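Local structure of aminotransferase (Helicobacter pylori, 2FNU) at residues L35-A40 with K183-A188; C42-V47 with K245-M250; H157-E162 with F177-I182. The protein catalyses the pyridoxal-phosphate-dependent amino transfer from glutamate to a UDP-linked 4-keto sugar, the second step in making pseudaminic acid for flagellin. All blocks are in the same frame, centred on the assembly; numbering follows the deposited sequence.

Contact 1: L35-A40 with K183-A188; sequences LLFEEA and KPITTA. With PMP (4'-deoxy-4'-aminopyridoxal-5'-phosphate), chain E.
Phe37, reaching out from helix 32-45, is the one residue of 35-40 that touches the loop 183-188, and it does so with the distal half of its ring. Its CE2 meets the methyl CG2 of Thr187 at 3.9 Å, the methyl coming in obliquely to the ring, while CZ looks at CD1 of Ile185 across 4.4 Å, the methyl lying near the ring plane at the edge. With CG anti to the backbone N (chi1 -174°), the phenyl projects off the helix straight at the loop, whose backbone stays far away: the closest CA atoms, Phe37 and Thr187, are 10.8 Å apart. The interaction is entirely apolar.

Hydrogen bonds shape the loop itself. Thr186 OG1 accepts from Ala188 N at 2.8 Å, an ST turn, and is also bonded to Phe179 O, so two bonds grip this hydroxyl. Thr187 OG1 bonds Glu189 O, and CG2 is the atom that meets the phenyl. At the other end of the loop lies Lys183, the residue that carries pyridoxal phosphate in the resting enzyme. Here PMP N4A is joined to C4' of the UD1 sugar as an external aldimine, so the cofactor is bound to the sugar and not to Lys183. NZ of Lys183 donates instead to the phenolic O3 of PMP at 3.2 Å, and the aldimine nitrogen N4A lies 3.9 Å from NZ.

The loop joins strands 174-178 and 191-195, so helix 32-45 packs against the stretch carrying the cofactor lysine. Phe37 also rests on Val52 of strand 49-53 and meets the ring of Phe179, while Ile185 touches Gln242 of helix 233-244.

Contact 2: C42-V47 with K245-M250; sequences CEFLGV and KAPFLM
Phe44, in the last turn of helix 32-45, faces Ala246 and Pro247 in the first turn of helix 246-264, so the contact pairs the C-terminal end of one helix with the N-terminal start of another in the fold type I (aspartate aminotransferase-like) architecture of the DegT/DnrJ/EryC1 family. The backbones stand well apart, with 9.5 Å between the CA atoms of Phe44 and Ala246. The first helix breaks after Leu45 at Gly46, where the chain leaves helical geometry with a positive phi (71°); Val47 N still reaches back to Cys42 O at 3.2 Å. On the other side Lys245 occupies the N-cap position, and its carbonyl receives Leu249 N at 3.0 Å as the new helix begins. Pro247 suits this first turn, where a residue without a backbone N-H costs no helical hydrogen bond.

The gap is spanned by one ring. A chi1 of -176° sets CG of Phe44 beside the carbonyl carbon and carries the phenyl outward, where its far rim meets two small apolar groups. The methyl CB of Ala246 approaches obliquely, 4.2 Å from CZ of Phe44, while the pyrrolidine of Pro247 comes in near the ring plane, at the edge; the phenyl and the proline run past one another in opposite directions. No hydrogen bond crosses the contact, and its Pro247 side lies near the surface.

Lys167 adds a cation-pi interaction to the same phenyl, and Ala246 leans on Ile185 of the loop that bears the cofactor lysine. Lys245 sends its amine elsewhere, to salt bridges with Asp12 and Asp15. At the proline edge of the ring, CE1 of Phe44 lies 4.1 Å from CG of Pro247.

Contact 3: H157-E162 with F177-I182; sequences HALGSE and FSFHAI. With UD1 (uridine-diphosphate-N-acetylglucosamine), chain F; PMP (4'-deoxy-4'-aminopyridoxal-5'-phosphate), chain E.
Leu159 sits at the second position of a type II beta turn, Ala158 to Ser161, closed by Ser161 N to Ala158 O at 2.9 Å, and its CA comes within 6.5 Å of that of Phe177 at the end of strand 174-178. The side chains of Leu159 and Phe177 cross at about a right angle. CD1 of Leu159 lies over the middle of the phenyl face, 4.0 Å from the centroid of the Phe177 ring and 11° off its normal, a CH-pi contact, while the carbonyl carbon of Ala158 comes up to the ring edge. The other methyl of Leu159, CD2, touches the edge of Phe179.

Outward from this apolar patch the same two segments hold the two halves of the external aldimine, PMP N4A being bonded to UD1 C4'. His157 shares a hydrogen bond with the phenolic oxygen of PMP, NE2 to O3 at 2.9 Å, with O3 in the plane of the imidazole; ND1 of His157 is held by Ala131 N. Ser178 hydroxyl donates to phosphate oxygen O2P of PMP at 2.8 Å and accepts from His180 N, with an N-H...OG angle of 166°, an ST turn that fixes the hydroxyl beside the phosphate. The C6' methyl of UD1 stands over the centre of one His180 face, 3.4 Å from CE1 of His180. ND1 of His180 accepts from Ile182 N, which sits 30° out of the ring plane, and its NE2 bonds OE1 of Gln30 of the second subunit. Ile182 CG2 packs on the uracil.

Helix 32-45 covers the apolar side: Phe44 lies on Leu159, Leu45 on Phe177 and Leu41 on Phe179. Strand 191-195 flanks them, Val194 touching Phe177 and Ala192 touching Phe179.

In the fold
The three contacts form a tight triangle, each pair of centres 10 Å apart. Helix 32-45 supplies one segment to contacts 1 and 2 and also covers contact 3. Along the chain the order is 35-40, 42-47, 157-162, 177-182, 183-188, 245-250, so contacts 1 and 2 interlock while contact 3 falls within the span of both. Segments 177-182 and 183-188 are continuous, leading from strand 174-178 of the mixed sheet into the loop with the cofactor lysine. Contacts 1 and 3 both reach PMP and the second subunit; contact 2 packs on both, with Leu249 against Pro184 and Met250 against Gly160, linking the active-site loops to two helices.

Contact 1: L35-A40 with K183-A188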
loop_
_atom_site.group_PDB
_atom_site.type_symbol
_atom_site.label_atom_id
_atom_site.label_comp_id
_atom_site.label_asym_id
_atom_site.label_seq_id
_atom_site.Cartn_x
_atom_site.Cartn_y
_atom_site.Cartn_z
ATOM N N LEU B 35 -1.516 -10.884 -12.280
ATOM C CA LEU B 35 -0.632 -11.299 -13.360
ATOM C C LEU B 35 -1.233 -10.972 -14.738
ATOM O O LEU B 35 -0.523 -10.477 -15.629
ATOM C CB LEU B 35 -0.359 -12.798 -13.254
ATOM C CG LEU B 35 0.430 -13.222 -12.015
ATOM C CD1 LEU B 35 0.442 -14.746 -11.929
ATOM C CD2 LEU B 35 1.848 -12.672 -12.042
ATOM N N LEU B 36 -2.531 -11.230 -14.911
ATOM C CA LEU B 36 -3.188 -10.917 -16.171
ATOM C C LEU B 36 -3.155 -9.415 -16.446
ATOM O O LEU B 36 -2.979 -8.981 -17.588
ATOM C CB LEU B 36 -4.632 -11.408 -16.150
ATOM C CG LEU B 36 -4.884 -12.911 -16.231
ATOM C CD1 LEU B 36 -6.344 -13.191 -15.936
ATOM C CD2 LEU B 36 -4.492 -13.431 -17.628
ATOM N N PHE B 37 -3.344 -8.619 -15.399
ATOM C CA PHE B 37 -3.305 -7.154 -15.539
ATOM C C PHE B 37 -1.913 -6.684 -15.962
ATOM O O PHE B 37 -1.776 -5.854 -16.868
ATOM C CB PHE B 37 -3.757 -6.523 -14.214
ATOM C CG PHE B 37 -3.920 -5.001 -14.240
ATOM C CD1 PHE B 37 -4.208 -4.284 -15.413
ATOM C CD2 PHE B 37 -3.821 -4.297 -13.046
ATOM C CE1 PHE B 37 -4.370 -2.885 -15.364
ATOM C CE2 PHE B 37 -3.981 -2.926 -12.992
ATOM C CZ PHE B 37 -4.239 -2.208 -14.139
ATOM N N GLU B 38 -0.884 -7.229 -15.321
ATOM C CA GLU B 38 0.495 -6.931 -15.693
ATOM C C GLU B 38 0.771 -7.315 -17.159
ATOM O O GLU B 38 1.374 -6.533 -17.903
ATOM C CB GLU B 38 1.448 -7.638 -14.731
ATOM C CG GLU B 38 1.417 -6.968 -13.356
ATOM C CD GLU B 38 2.116 -7.770 -12.265
ATOM O OE1 GLU B 38 2.237 -7.222 -11.145
ATOM O OE2 GLU B 38 2.561 -8.924 -12.512
ATOM N N GLU B 39 0.336 -8.509 -17.566
ATOM C CA GLU B 39 0.501 -8.945 -18.958
ATOM C C GLU B 39 -0.241 -8.021 -19.916
ATOM O O GLU B 39 0.287 -7.679 -20.983
ATOM C CB GLU B 39 0.020 -10.387 -19.127
ATOM C CG GLU B 39 0.974 -11.390 -18.473
ATOM C CD GLU B 39 0.383 -12.774 -18.236
ATOM O OE1 GLU B 39 1.101 -13.605 -17.645
ATOM O OE2 GLU B 39 -0.776 -13.035 -18.624
ATOM N N ALA B 40 -1.453 -7.608 -19.537
ATOM C CA ALA B 40 -2.226 -6.717 -20.390
ATOM C C ALA B 40 -1.553 -5.345 -20.529
ATOM O O ALA B 40 -1.580 -4.712 -21.595
ATOM C CB ALA B 40 -3.659 -6.604 -19.878
ATOM N N LYS B 183 -7.715 8.816 -12.084
ATOM C CA LYS B 183 -6.720 8.721 -13.157
ATOM C C LYS B 183 -7.292 8.139 -14.458
ATOM O O LYS B 183 -8.465 7.742 -14.500
ATOM C CB LYS B 183 -5.509 7.933 -12.675
ATOM C CG LYS B 183 -4.668 8.686 -11.627
ATOM C CD LYS B 183 -3.883 9.834 -12.228
ATOM C CE LYS B 183 -2.927 10.435 -11.188
ATOM N NZ LYS B 183 -2.907 11.905 -11.245
ATOM N N PRO B 184 -6.499 8.146 -15.540
ATOM C CA PRO B 184 -7.041 7.696 -16.832
ATOM C C PRO B 184 -7.797 6.368 -16.807
ATOM O O PRO B 184 -8.827 6.235 -17.476
ATOM C CB PRO B 184 -5.798 7.658 -17.726
ATOM C CG PRO B 184 -5.003 8.853 -17.215
ATOM C CD PRO B 184 -5.131 8.696 -15.699
ATOM N N ILE B 185 -7.279 5.394 -16.064
ATOM C CA ILE B 185 -8.083 4.221 -15.679
ATOM C C ILE B 185 -7.859 4.052 -14.194
ATOM O O ILE B 185 -6.878 4.580 -13.651
ATOM C CB ILE B 185 -7.712 2.904 -16.409
ATOM C CG1 ILE B 185 -6.282 2.464 -16.065
ATOM C CG2 ILE B 185 -7.995 3.016 -17.919
ATOM C CD1 ILE B 185 -5.942 1.018 -16.531
ATOM N N THR B 186 -8.726 3.286 -13.538
ATOM C CA THR B 186 -8.624 3.164 -12.086
ATOM C C THR B 186 -8.740 1.747 -11.545
ATOM O O THR B 186 -9.394 0.887 -12.140
ATOM C CB THR B 186 -9.672 4.046 -11.373
ATOM O OG1 THR B 186 -9.374 4.086 -9.974
ATOM C CG2 THR B 186 -11.100 3.481 -11.553
ATOM N N THR B 187 -8.086 1.538 -10.408
ATOM C CA THR B 187 -8.266 0.355 -9.568
ATOM C C THR B 187 -8.635 0.816 -8.138
ATOM O O THR B 187 -8.381 0.083 -7.170
ATOM C CB THR B 187 -6.972 -0.501 -9.548
ATOM O OG1 THR B 187 -5.878 0.263 -9.008
ATOM C CG2 THR B 187 -6.615 -0.933 -10.961
ATOM N N ALA B 188 -9.225 2.023 -8.038
ATOM C CA ALA B 188 -9.537 2.753 -6.787
ATOM C C ALA B 188 -8.295 3.388 -6.164
ATOM O O ALA B 188 -8.232 4.607 -6.003
ATOM C CB ALA B 188 -10.299 1.875 -5.766
HETATM N N1 PMP E . 2.894 11.326 -9.294
HETATM C C2 PMP E . 1.979 12.178 -9.856
HETATM C C2A PMP E . 2.415 13.046 -11.013
HETATM C C3 PMP E . 0.671 12.209 -9.352
HETATM O O3 PMP E . -0.266 13.026 -9.918
HETATM C C4 PMP E . 0.302 11.390 -8.259
HETATM C C4A PMP E . -1.076 11.467 -7.639
HETATM N N4A PMP E . -1.636 12.799 -7.694
HETATM C C5 PMP E . 1.240 10.487 -7.749
HETATM C C6 PMP E . 2.508 10.436 -8.324
HETATM C C5A PMP E . 0.906 9.546 -6.605
HETATM O O4P PMP E . 0.103 8.512 -7.145
HETATM P P PMP E . -0.852 7.649 -6.170
HETATM O O1P PMP E . -2.019 8.546 -5.831
HETATM O O2P PMP E . -1.309 6.494 -7.010
HETATM O O3P PMP E . -0.063 7.200 -4.971
#

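Contact 2: C42-V47 with K245-M250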
loop_
_atom_site.group_PDB
_atom_site.type_symbol
_atom_site.label_atom_id
_atom_site.label_comp_id
_atom_site.label_asym_id
_atom_site.label_seq_id
_atom_site.Cartn_x
_atom_site.Cartn_y
_atom_site.Cartn_z
ATOM N N CYS B 42 1.702 -4.870 -20.429
ATOM C CA CYS B 42 2.832 -5.063 -21.341
ATOM C C CYS B 42 2.348 -5.054 -22.791
ATOM O O CYS B 42 3.022 -4.497 -23.660
ATOM C CB CYS B 42 3.538 -6.389 -21.044
ATOM S SG CYS B 42 4.456 -6.320 -19.475
ATOM N N GLU B 43 1.207 -5.686 -23.047
ATOM C CA GLU B 43 0.661 -5.746 -24.410
ATOM C C GLU B 43 0.200 -4.364 -24.880
ATOM O O GLU B 43 0.462 -3.951 -26.014
ATOM C CB GLU B 43 -0.466 -6.766 -24.496
ATOM C CG GLU B 43 0.078 -8.159 -24.305
ATOM C CD GLU B 43 -0.820 -9.245 -24.854
ATOM O OE1 GLU B 43 -1.553 -8.983 -25.835
ATOM O OE2 GLU B 43 -0.773 -10.368 -24.302
ATOM N N PHE B 44 -0.433 -3.616 -23.978
ATOM C CA PHE B 44 -0.898 -2.274 -24.306
ATOM C C PHE B 44 0.243 -1.315 -24.633
ATOM O O PHE B 44 0.135 -0.513 -25.558
ATOM C CB PHE B 44 -1.721 -1.760 -23.117
ATOM C CG PHE B 44 -2.372 -0.413 -23.325
ATOM C CD1 PHE B 44 -3.512 -0.283 -24.093
ATOM C CD2 PHE B 44 -1.874 0.718 -22.680
ATOM C CE1 PHE B 44 -4.114 0.968 -24.263
ATOM C CE2 PHE B 44 -2.476 1.963 -22.852
ATOM C CZ PHE B 44 -3.593 2.075 -23.628
ATOM N N LEU B 45 1.331 -1.396 -23.863
ATOM C CA LEU B 45 2.431 -0.448 -23.969
ATOM C C LEU B 45 3.579 -0.923 -24.863
ATOM O O LEU B 45 4.423 -0.116 -25.279
ATOM C CB LEU B 45 2.981 -0.147 -22.565
ATOM C CG LEU B 45 1.975 0.520 -21.622
ATOM C CD1 LEU B 45 2.571 0.508 -20.223
ATOM C CD2 LEU B 45 1.652 1.936 -22.088
ATOM N N GLY B 46 3.637 -2.224 -25.125
ATOM C CA GLY B 46 4.773 -2.798 -25.863
ATOM C C GLY B 46 6.066 -2.831 -25.050
ATOM O O GLY B 46 7.158 -2.572 -25.588
ATOM N N VAL B 47 5.942 -3.137 -23.753
ATOM C CA VAL B 47 7.102 -3.227 -22.861
ATOM C C VAL B 47 7.325 -4.657 -22.396
ATOM O O VAL B 47 6.438 -5.507 -22.502
ATOM C CB VAL B 47 7.000 -2.258 -21.646
ATOM C CG1 VAL B 47 6.977 -0.808 -22.137
ATOM C CG2 VAL B 47 5.782 -2.543 -20.795
ATOM N N LYS B 245 -10.904 -0.861 -22.115
ATOM C CA LYS B 245 -11.550 0.294 -22.750
ATOM C C LYS B 245 -10.759 1.587 -22.587
ATOM O O LYS B 245 -11.311 2.677 -22.773
ATOM C CB LYS B 245 -12.993 0.483 -22.247
ATOM C CG LYS B 245 -13.128 0.639 -20.760
ATOM C CD LYS B 245 -14.559 0.982 -20.362
ATOM C CE LYS B 245 -14.774 0.663 -18.898
ATOM N NZ LYS B 245 -14.976 -0.810 -18.675
ATOM N N ALA B 246 -9.467 1.480 -22.267
ATOM C CA ALA B 246 -8.681 2.703 -22.049
ATOM C C ALA B 246 -8.712 3.656 -23.263
ATOM O O ALA B 246 -8.814 4.857 -23.081
ATOM C CB ALA B 246 -7.231 2.358 -21.640
ATOM N N PRO B 247 -8.575 3.133 -24.497
ATOM C CA PRO B 247 -8.653 4.063 -25.635
ATOM C C PRO B 247 -10.007 4.774 -25.772
ATOM O O PRO B 247 -10.048 5.966 -26.122
ATOM C CB PRO B 247 -8.374 3.159 -26.840
ATOM C CG PRO B 247 -7.514 2.044 -26.258
ATOM C CD PRO B 247 -8.198 1.774 -24.934
ATOM N N PHE B 248 -11.097 4.050 -25.510
ATOM C CA PHE B 248 -12.440 4.633 -25.519
ATOM C C PHE B 248 -12.553 5.759 -24.488
ATOM O O PHE B 248 -13.036 6.856 -24.797
ATOM C CB PHE B 248 -13.485 3.536 -25.255
ATOM C CG PHE B 248 -14.881 4.056 -25.030
ATOM C CD1 PHE B 248 -15.734 4.274 -26.103
ATOM C CD2 PHE B 248 -15.340 4.323 -23.741
ATOM C CE1 PHE B 248 -17.036 4.764 -25.893
ATOM C CE2 PHE B 248 -16.639 4.810 -23.524
ATOM C CZ PHE B 248 -17.478 5.029 -24.611
ATOM N N LEU B 249 -12.105 5.498 -23.264
ATOM C CA LEU B 249 -12.186 6.500 -22.210
ATOM C C LEU B 249 -11.328 7.715 -22.578
ATOM O O LEU B 249 -11.727 8.861 -22.368
ATOM C CB LEU B 249 -11.708 5.896 -20.878
ATOM C CG LEU B 249 -12.547 4.715 -20.367
ATOM C CD1 LEU B 249 -11.848 3.963 -19.219
ATOM C CD2 LEU B 249 -13.939 5.184 -19.917
ATOM N N MET B 250 -10.134 7.457 -23.122
ATOM C CA MET B 250 -9.217 8.526 -23.500
ATOM C C MET B 250 -9.844 9.391 -24.593
ATOM O O MET B 250 -9.721 10.630 -24.580
ATOM C CB MET B 250 -7.880 7.937 -23.973
ATOM C CG MET B 250 -6.888 8.983 -24.469
ATOM S SD MET B 250 -5.254 8.242 -24.645
ATOM C CE MET B 250 -4.822 8.757 -26.313
#

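Contact 3: H157-E162 with F177-I182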
loop_
_atom_site.group_PDB
_atom_site.type_symbol
_atom_site.label_atom_id
_atom_site.label_comp_id
_atom_site.label_asym_id
_atom_site.label_seq_id
_atom_site.Cartn_x
_atom_site.Cartn_y
_atom_site.Cartn_z
ATOM N N HIS B 157 0.163 10.413 -14.863
ATOM C CA HIS B 157 -0.977 10.994 -15.585
ATOM C C HIS B 157 -1.198 10.408 -16.968
ATOM O O HIS B 157 -2.197 10.748 -17.621
ATOM C CB HIS B 157 -0.758 12.502 -15.827
ATOM C CG HIS B 157 -0.684 13.322 -14.579
ATOM N ND1 HIS B 157 -0.677 14.699 -14.608
ATOM C CD2 HIS B 157 -0.595 12.970 -13.273
ATOM C CE1 HIS B 157 -0.595 15.163 -13.371
ATOM N NE2 HIS B 157 -0.543 14.136 -12.540
ATOM N N ALA B 158 -0.261 9.583 -17.434
ATOM C CA ALA B 158 -0.072 9.456 -18.881
ATOM C C ALA B 158 -0.339 8.098 -19.517
ATOM O O ALA B 158 0.122 7.861 -20.639
ATOM C CB ALA B 158 1.341 9.929 -19.280
ATOM N N LEU B 159 -1.089 7.223 -18.843
ATOM C CA LEU B 159 -1.418 5.954 -19.503
ATOM C C LEU B 159 -2.219 6.214 -20.788
ATOM O O LEU B 159 -3.305 6.820 -20.766
ATOM C CB LEU B 159 -2.174 5.019 -18.569
ATOM C CG LEU B 159 -2.395 3.623 -19.177
ATOM C CD1 LEU B 159 -1.141 2.780 -19.127
ATOM C CD2 LEU B 159 -3.534 2.953 -18.440
ATOM N N GLY B 160 -1.663 5.750 -21.904
ATOM C CA GLY B 160 -2.290 5.960 -23.204
ATOM C C GLY B 160 -1.704 7.125 -23.988
ATOM O O GLY B 160 -1.929 7.249 -25.197
ATOM N N SER B 161 -0.964 8.001 -23.309
ATOM C CA SER B 161 -0.278 9.095 -24.002
ATOM C C SER B 161 0.814 8.569 -24.916
ATOM O O SER B 161 1.349 7.480 -24.684
ATOM C CB SER B 161 0.336 10.075 -22.996
ATOM O OG SER B 161 -0.684 10.642 -22.186
ATOM N N GLU B 162 1.135 9.370 -25.942
ATOM C CA GLU B 162 2.132 8.998 -26.961
ATOM C C GLU B 162 3.222 10.052 -27.147
ATOM O O GLU B 162 3.047 11.241 -26.839
ATOM C CB GLU B 162 1.440 8.751 -28.305
ATOM C CG GLU B 162 0.502 7.549 -28.240
ATOM C CD GLU B 162 -0.232 7.260 -29.550
ATOM O OE1 GLU B 162 0.039 7.910 -30.593
ATOM O OE2 GLU B 162 -1.117 6.376 -29.523
ATOM N N PHE B 177 2.972 4.461 -13.543
ATOM C CA PHE B 177 1.601 4.915 -13.798
ATOM C C PHE B 177 0.781 4.846 -12.515
ATOM O O PHE B 177 1.063 4.036 -11.639
ATOM C CB PHE B 177 0.940 4.030 -14.859
ATOM C CG PHE B 177 1.606 4.114 -16.211
ATOM C CD1 PHE B 177 2.519 3.143 -16.608
ATOM C CD2 PHE B 177 1.354 5.171 -17.061
ATOM C CE1 PHE B 177 3.147 3.225 -17.856
ATOM C CE2 PHE B 177 1.985 5.268 -18.314
ATOM C CZ PHE B 177 2.880 4.296 -18.712
ATOM N N SER B 178 -0.248 5.681 -12.421
ATOM C CA SER B 178 -1.167 5.605 -11.291
ATOM C C SER B 178 -2.544 5.187 -11.774
ATOM O O SER B 178 -2.993 5.613 -12.837
ATOM C CB SER B 178 -1.291 6.981 -10.609
ATOM O OG SER B 178 -2.275 6.964 -9.569
ATOM N N PHE B 179 -3.235 4.405 -10.947
ATOM C CA PHE B 179 -4.613 3.967 -11.190
ATOM C C PHE B 179 -5.493 4.463 -10.043
ATOM O O PHE B 179 -6.527 3.865 -9.740
ATOM C CB PHE B 179 -4.699 2.441 -11.301
ATOM C CG PHE B 179 -3.674 1.842 -12.222
ATOM C CD1 PHE B 179 -2.837 0.843 -11.770
ATOM C CD2 PHE B 179 -3.542 2.287 -13.533
ATOM C CE1 PHE B 179 -1.849 0.280 -12.611
ATOM C CE2 PHE B 179 -2.575 1.725 -14.379
ATOM C CZ PHE B 179 -1.738 0.728 -13.916
ATOM N N HIS B 180 -5.094 5.570 -9.422
ATOM C CA HIS B 180 -5.948 6.243 -8.450
ATOM C C HIS B 180 -7.325 6.502 -9.068
ATOM O O HIS B 180 -7.454 6.631 -10.296
ATOM C CB HIS B 180 -5.320 7.576 -8.057
ATOM C CG HIS B 180 -6.097 8.348 -7.030
ATOM N ND1 HIS B 180 -7.081 9.261 -7.367
ATOM C CD2 HIS B 180 -6.036 8.339 -5.676
ATOM C CE1 HIS B 180 -7.585 9.783 -6.258
ATOM N NE2 HIS B 180 -6.954 9.254 -5.221
ATOM N N ALA B 181 -8.339 6.593 -8.207
ATOM C CA ALA B 181 -9.737 6.825 -8.602
ATOM C C ALA B 181 -9.934 7.809 -9.752
ATOM O O ALA B 181 -10.813 7.613 -10.588
ATOM C CB ALA B 181 -10.520 7.309 -7.391
ATOM N N ILE B 182 -9.147 8.881 -9.786
ATOM C CA ILE B 182 -9.412 9.949 -10.755
ATOM C C ILE B 182 -8.503 9.890 -11.974
ATOM O O ILE B 182 -8.526 10.805 -12.814
ATOM C CB ILE B 182 -9.371 11.353 -10.106
ATOM C CG1 ILE B 182 -7.953 11.668 -9.618
ATOM C CG2 ILE B 182 -10.421 11.409 -8.987
ATOM C CD1 ILE B 182 -7.763 13.090 -9.049
HETATM C "C1'" UD1 F . -3.650 14.388 -5.323
HETATM C "C2'" UD1 F . -3.205 15.086 -6.620
HETATM C "C3'" UD1 F . -3.429 14.221 -7.856
HETATM C "C4'" UD1 F . -2.901 12.798 -7.628
HETATM C "C5'" UD1 F . -3.342 12.162 -6.296
HETATM C "C6'" UD1 F . -4.780 11.638 -6.350
HETATM C "C7'" UD1 F . -3.383 17.534 -6.369
HETATM C "C8'" UD1 F . -4.276 18.746 -6.404
HETATM N "N2'" UD1 F . -3.904 16.364 -6.754
HETATM O "O1'" UD1 F . -5.077 14.362 -5.236
HETATM O "O3'" UD1 F . -2.741 14.795 -8.992
HETATM O "O5'" UD1 F . -3.131 13.051 -5.186
HETATM O "O7'" UD1 F . -2.235 17.634 -6.009
HETATM N N1 UD1 F . -12.567 12.148 -6.373
HETATM C C2 UD1 F . -13.552 11.261 -6.851
HETATM N N3 UD1 F . -13.522 9.969 -6.487
HETATM C C4 UD1 F . -12.579 9.490 -5.663
HETATM C C5 UD1 F . -11.576 10.316 -5.155
HETATM C C6 UD1 F . -11.564 11.661 -5.502
HETATM O O2 UD1 F . -14.451 11.686 -7.619
HETATM O O4 UD1 F . -12.596 8.284 -5.354
HETATM C C1B UD1 F . -12.634 13.567 -6.779
HETATM C C2B UD1 F . -13.520 14.291 -5.775
HETATM O "O2'" UD1 F . -14.380 15.195 -6.474
HETATM C C3B UD1 F . -12.550 15.048 -4.897
HETATM C C4B UD1 F . -11.393 15.317 -5.836
HETATM O O4B UD1 F . -11.350 14.204 -6.736
HETATM O O3B UD1 F . -13.089 16.269 -4.376
HETATM C C5B UD1 F . -10.094 15.412 -5.062
HETATM O O5B UD1 F . -9.050 15.659 -5.993
HETATM P PA UD1 F . -7.652 16.259 -5.455
HETATM O O1A UD1 F . -6.662 16.252 -6.611
HETATM O O2A UD1 F . -7.947 17.560 -4.727
HETATM O O3A UD1 F . -7.321 15.079 -4.396
HETATM P PB UD1 F . -5.835 14.738 -3.856
HETATM O O1B UD1 F . -5.199 15.990 -3.271
HETATM O O2B UD1 F . -5.945 13.464 -3.031
HETATM N N1 PMP E . 2.894 11.326 -9.294
HETATM C C2 PMP E . 1.979 12.178 -9.856
HETATM C C2A PMP E . 2.415 13.046 -11.013
HETATM C C3 PMP E . 0.671 12.209 -9.352
HETATM O O3 PMP E . -0.266 13.026 -9.918
HETATM C C4 PMP E . 0.302 11.390 -8.259
HETATM C C4A PMP E . -1.076 11.467 -7.639
HETATM N N4A PMP E . -1.636 12.799 -7.694
HETATM C C5 PMP E . 1.240 10.487 -7.749
HETATM C C6 PMP E . 2.508 10.436 -8.324
HETATM C C5A PMP E . 0.906 9.546 -6.605
HETATM O O4P PMP E . 0.103 8.512 -7.145
HETATM P P PMP E . -0.852 7.649 -6.170
HETATM O O1P PMP E . -2.019 8.546 -5.831
HETATM O O2P PMP E . -1.309 6.494 -7.010
HETATM O O3P PMP E . -0.063 7.200 -4.971
#